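Side-chain contacts in endo-b-1,4-glucanase (PDB 1KS8), which probably hydrolyses internal beta-1,4-glucosidic linkages in cellulose, lichenin and cereal beta-D-glucans: residues Q44-T49 / A106-N111; D101-A106 / N111-Q116. All coordinates share one frame; numbering follows the deposited sequence.

Contact 1 of 2, residues Q44-T49 / A106-N111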
# COMPACT_ATOMS: atom_id res chain seq x y z
N GLN A 44 -0.21 -26.65 -7.33
CA GLN A 44 0.28 -27.54 -8.38
C GLN A 44 1.77 -27.30 -8.60
O GLN A 44 2.37 -27.82 -9.54
CB GLN A 44 -0.47 -27.31 -9.70
CG GLN A 44 -1.81 -28.02 -9.77
CD GLN A 44 -2.86 -27.37 -8.90
OE1 GLN A 44 -3.74 -28.05 -8.36
NE2 GLN A 44 -2.79 -26.06 -8.77
N GLY A 45 2.38 -26.51 -7.72
CA GLY A 45 3.79 -26.22 -7.84
C GLY A 45 4.09 -25.00 -8.69
O GLY A 45 5.24 -24.77 -9.07
N GLN A 46 3.06 -24.21 -9.00
CA GLN A 46 3.26 -23.01 -9.80
C GLN A 46 4.18 -22.05 -9.06
O GLN A 46 4.10 -21.91 -7.84
CB GLN A 46 1.93 -22.28 -10.05
CG GLN A 46 0.86 -23.10 -10.76
CD GLN A 46 -0.14 -23.71 -9.80
OE1 GLN A 46 -1.32 -23.85 -10.12
NE2 GLN A 46 0.32 -24.09 -8.61
N ASP A 47 5.06 -21.39 -9.80
CA ASP A 47 5.98 -20.44 -9.22
C ASP A 47 5.23 -19.24 -8.64
O ASP A 47 4.46 -18.59 -9.34
CB ASP A 47 6.97 -19.97 -10.30
CG ASP A 47 7.89 -18.87 -9.82
OD1 ASP A 47 8.15 -18.79 -8.60
OD2 ASP A 47 8.38 -18.10 -10.68
N LEU A 48 5.44 -18.96 -7.35
CA LEU A 48 4.81 -17.82 -6.71
C LEU A 48 5.88 -16.97 -6.01
O LEU A 48 5.59 -16.24 -5.07
CB LEU A 48 3.76 -18.26 -5.68
CG LEU A 48 2.48 -18.93 -6.21
CD1 LEU A 48 1.58 -19.27 -5.02
CD2 LEU A 48 1.75 -18.01 -7.18
N THR A 49 7.12 -17.07 -6.49
CA THR A 49 8.20 -16.30 -5.91
C THR A 49 8.09 -14.83 -6.29
O THR A 49 7.57 -14.48 -7.35
CB THR A 49 9.59 -16.82 -6.35
OG1 THR A 49 9.70 -16.75 -7.78
CG2 THR A 49 9.79 -18.25 -5.88
N ALA A 106 0.38 -15.16 -9.45
CA ALA A 106 -0.70 -15.59 -8.57
C ALA A 106 -2.00 -15.85 -9.32
O ALA A 106 -2.87 -16.57 -8.83
CB ALA A 106 -0.91 -14.55 -7.47
N HIS A 107 -2.14 -15.26 -10.50
CA HIS A 107 -3.33 -15.45 -11.32
C HIS A 107 -3.07 -16.71 -12.14
O HIS A 107 -2.78 -16.64 -13.34
CB HIS A 107 -3.52 -14.25 -12.25
CG HIS A 107 -4.84 -14.24 -12.95
ND1 HIS A 107 -5.03 -13.58 -14.15
CD2 HIS A 107 -6.03 -14.78 -12.62
CE1 HIS A 107 -6.29 -13.72 -14.52
NE2 HIS A 107 -6.92 -14.45 -13.61
N THR A 108 -3.18 -17.85 -11.48
CA THR A 108 -2.91 -19.15 -12.10
C THR A 108 -3.90 -19.62 -13.15
O THR A 108 -3.55 -20.43 -14.02
CB THR A 108 -2.75 -20.21 -11.00
OG1 THR A 108 -3.81 -20.08 -10.05
CG2 THR A 108 -1.42 -20.03 -10.28
N SER A 109 -5.14 -19.15 -13.08
CA SER A 109 -6.16 -19.50 -14.05
C SER A 109 -7.06 -18.27 -14.14
O SER A 109 -7.05 -17.44 -13.24
CB SER A 109 -6.97 -20.72 -13.60
OG SER A 109 -7.74 -21.23 -14.68
N GLN A 110 -7.83 -18.15 -15.21
CA GLN A 110 -8.69 -16.97 -15.36
C GLN A 110 -9.53 -16.66 -14.13
O GLN A 110 -9.63 -15.49 -13.73
CB GLN A 110 -9.58 -17.12 -16.60
CG GLN A 110 -8.81 -16.95 -17.92
CD GLN A 110 -7.91 -18.13 -18.25
OE1 GLN A 110 -6.97 -18.01 -19.03
NE2 GLN A 110 -8.22 -19.29 -17.69
N ASN A 111 -10.11 -17.68 -13.51
CA ASN A 111 -10.93 -17.49 -12.32
C ASN A 111 -10.31 -18.11 -11.07
O ASN A 111 -11.02 -18.64 -10.22
CB ASN A 111 -12.33 -18.05 -12.55
CG ASN A 111 -13.09 -17.31 -13.62
OD1 ASN A 111 -13.24 -16.09 -13.55
ND2 ASN A 111 -13.57 -18.03 -14.62

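Contact 2 of 2, residues D101-A106 / N111-Q116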
# COMPACT_ATOMS: atom_id res chain seq x y z
N ASP A 101 4.28 -8.18 -11.15
CA ASP A 101 4.88 -9.40 -11.70
C ASP A 101 4.38 -10.57 -10.86
O ASP A 101 4.11 -11.66 -11.37
CB ASP A 101 6.40 -9.36 -11.63
CG ASP A 101 7.02 -8.57 -12.76
OD1 ASP A 101 6.31 -8.26 -13.74
OD2 ASP A 101 8.24 -8.29 -12.67
N TYR A 102 4.26 -10.34 -9.56
CA TYR A 102 3.79 -11.36 -8.64
C TYR A 102 2.30 -11.64 -8.84
O TYR A 102 1.88 -12.79 -8.86
CB TYR A 102 4.06 -10.94 -7.19
CG TYR A 102 3.43 -11.85 -6.16
CD1 TYR A 102 3.92 -13.14 -5.95
CD2 TYR A 102 2.33 -11.43 -5.42
CE1 TYR A 102 3.33 -13.99 -5.01
CE2 TYR A 102 1.73 -12.27 -4.49
CZ TYR A 102 2.23 -13.55 -4.29
OH TYR A 102 1.64 -14.37 -3.37
N PHE A 103 1.50 -10.59 -9.00
CA PHE A 103 0.07 -10.80 -9.21
C PHE A 103 -0.18 -11.64 -10.45
O PHE A 103 -1.11 -12.45 -10.48
CB PHE A 103 -0.67 -9.46 -9.35
CG PHE A 103 -0.51 -8.55 -8.17
CD1 PHE A 103 -0.35 -9.06 -6.89
CD2 PHE A 103 -0.54 -7.17 -8.35
CE1 PHE A 103 -0.23 -8.20 -5.79
CE2 PHE A 103 -0.42 -6.31 -7.26
CZ PHE A 103 -0.26 -6.83 -5.98
N ILE A 104 0.65 -11.46 -11.48
CA ILE A 104 0.50 -12.23 -12.70
C ILE A 104 0.73 -13.72 -12.40
O ILE A 104 0.00 -14.58 -12.90
CB ILE A 104 1.48 -11.73 -13.79
CG1 ILE A 104 0.98 -10.39 -14.33
CG2 ILE A 104 1.59 -12.76 -14.91
CD1 ILE A 104 1.96 -9.70 -15.26
N LYS A 105 1.74 -14.02 -11.59
CA LYS A 105 2.02 -15.40 -11.23
C LYS A 105 0.88 -15.97 -10.38
O LYS A 105 0.47 -17.11 -10.57
CB LYS A 105 3.32 -15.51 -10.41
CG LYS A 105 4.58 -15.16 -11.17
CD LYS A 105 5.79 -15.43 -10.29
CE LYS A 105 7.09 -15.04 -10.98
NZ LYS A 105 8.27 -15.26 -10.11
N ALA A 106 0.38 -15.16 -9.45
CA ALA A 106 -0.70 -15.59 -8.57
C ALA A 106 -2.00 -15.85 -9.32
O ALA A 106 -2.87 -16.57 -8.83
CB ALA A 106 -0.91 -14.55 -7.47
N ASN A 111 -10.11 -17.68 -13.51
CA ASN A 111 -10.93 -17.49 -12.32
C ASN A 111 -10.31 -18.11 -11.07
O ASN A 111 -11.02 -18.64 -10.22
CB ASN A 111 -12.33 -18.05 -12.55
CG ASN A 111 -13.09 -17.31 -13.62
OD1 ASN A 111 -13.24 -16.09 -13.55
ND2 ASN A 111 -13.57 -18.03 -14.62
N GLU A 112 -8.99 -18.05 -10.98
CA GLU A 112 -8.28 -18.59 -9.82
C GLU A 112 -7.18 -17.60 -9.48
O GLU A 112 -6.47 -17.11 -10.36
CB GLU A 112 -7.65 -19.95 -10.14
CG GLU A 112 -7.05 -20.64 -8.92
CD GLU A 112 -6.56 -22.04 -9.21
OE1 GLU A 112 -5.42 -22.18 -9.72
OE2 GLU A 112 -7.31 -23.00 -8.95
N PHE A 113 -7.05 -17.29 -8.19
CA PHE A 113 -6.04 -16.33 -7.77
C PHE A 113 -5.48 -16.64 -6.39
O PHE A 113 -6.23 -16.79 -5.43
CB PHE A 113 -6.64 -14.92 -7.78
CG PHE A 113 -5.65 -13.84 -7.50
CD1 PHE A 113 -4.71 -13.49 -8.45
CD2 PHE A 113 -5.63 -13.20 -6.26
CE1 PHE A 113 -3.76 -12.51 -8.19
CE2 PHE A 113 -4.68 -12.21 -5.99
CZ PHE A 113 -3.74 -11.87 -6.95
N TYR A 114 -4.16 -16.73 -6.29
CA TYR A 114 -3.55 -16.99 -5.00
C TYR A 114 -3.45 -15.68 -4.23
O TYR A 114 -2.85 -14.71 -4.70
CB TYR A 114 -2.18 -17.64 -5.16
CG TYR A 114 -2.30 -19.13 -5.40
CD1 TYR A 114 -2.59 -19.63 -6.67
CD2 TYR A 114 -2.19 -20.03 -4.34
CE1 TYR A 114 -2.78 -21.00 -6.88
CE2 TYR A 114 -2.39 -21.39 -4.54
CZ TYR A 114 -2.68 -21.87 -5.80
OH TYR A 114 -2.89 -23.22 -5.98
N GLY A 115 -4.06 -15.66 -3.05
CA GLY A 115 -4.07 -14.47 -2.23
C GLY A 115 -3.15 -14.47 -1.03
O GLY A 115 -3.11 -13.49 -0.28
N GLN A 116 -2.40 -15.55 -0.83
CA GLN A 116 -1.50 -15.59 0.31
C GLN A 116 -0.45 -16.68 0.19
O GLN A 116 -0.73 -17.76 -0.32
CB GLN A 116 -2.30 -15.82 1.60
CG GLN A 116 -1.54 -15.47 2.88
CD GLN A 116 -2.42 -15.60 4.12
OE1 GLN A 116 -3.53 -15.07 4.16
NE2 GLN A 116 -1.91 -16.28 5.14

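Contact 1 of 2, residues Q44-T49 / A106-N111
The side-chain amide of Q46 carries the methyl group of T108 over one of its faces, with T108 CG2 lying 3.8 Å from Q46 OE1 and 3.9 Å from Q46 CD. The two side chains cross at about a right angle: chi1 (-58°) sets Q46 CG anti to the carbonyl carbon, and the bend at chi2 (97°) turns the amide so that its face meets T108 CG2. Q44 NE2 donates to Q46 OE1 over 3.0 Å, tilted 24° from the carbonyl plane, while Q46 OE1 lies in the plane of the Q44 amide. The ring of H107, in an inverse gamma turn just past helix 89-106, has Q110 O at its edge and in its plane, 2.9 Å from H107 NE2; its ND1 is hydrogen-bonded to H180. The second touching pair is aliphatic: L48 reaches with its CD2 branch to 3.7 Å from A106 CA, at the last turn of the helix. D47 OD1 accepts from T49 N at 2.9 Å, an Asx turn, and also from T49 OG1 at 2.7 Å on its syn lone pair, while D47 OD2 forms a salt bridge with K105. T108 OG1 is hydrogen-bonded to E112 OE1, consistent with a rotation that leaves CG2 facing Q46. No hydrogen bond joins 44-49 to 106-111. Q46 OE1, the D47 carboxylate, H107 and T108 OG1 take other partners, so the loop meets the helix end and the loop after it by van der Waals packing, and the charged link to K105 holds it alongside.

Contact 2 of 2, residues D101-A106 / N111-Q116
F113 lies against the last turn of helix 89-106, its CG anti to the backbone N (chi1 -174°), which carries the ring from CB across the helix end. F113 CD1 comes 3.6 Å from A106 O. Further out, F113 CE1 is 3.5 Å from F103 O, which sits at the ring edge near its plane, and 3.6 Å from A106 CB. At the tip, F113 CZ is 3.9 Å from A106 CB and meets F103 CD1 more loosely at 4.4 Å. An alanine at F113 is likely to open a gap beside A106 CB and leave the F103 ring short of an apolar neighbour. The backbone adds the one hydrogen bond across the contact, Y114 N to A106 O (2.9 Å, 167°). The same oxygen receives a CA-H...O contact from F113 CA at 3.4 Å and lies in the plane of the Y114 ring, at its edge. Helix and strand segments run at 120° to each other. Strand 113-117 is the middle one of a small antiparallel sheet, between 60-61 and 139-142, with a classic beta bulge at G115 and Q116 facing Y140; helix 149-165 packs on both phenylalanines through T155.

In the fold
Both contacts meet at the C-terminal end of helix 89-106 in this (alpha/alpha)6 catalytic domain, and A106 serves each of them. Contact 2 is buried: it closes the short connection from the helix to strand 113-117 with aromatic packing and a main-chain hydrogen bond. Contact 1 is only partly buried, and its centre lies about 22 Å from the centre of the chain, that of contact 2 about 17 Å; there a loop preceding strand 60-61 leans on the helix end and the loop after it through small aliphatic and amide contacts. K105, of contact 2, salt-bridges D47 and hydrogen-bonds T49 O, so it joins the two, while T108 and E112 link them on the strand side.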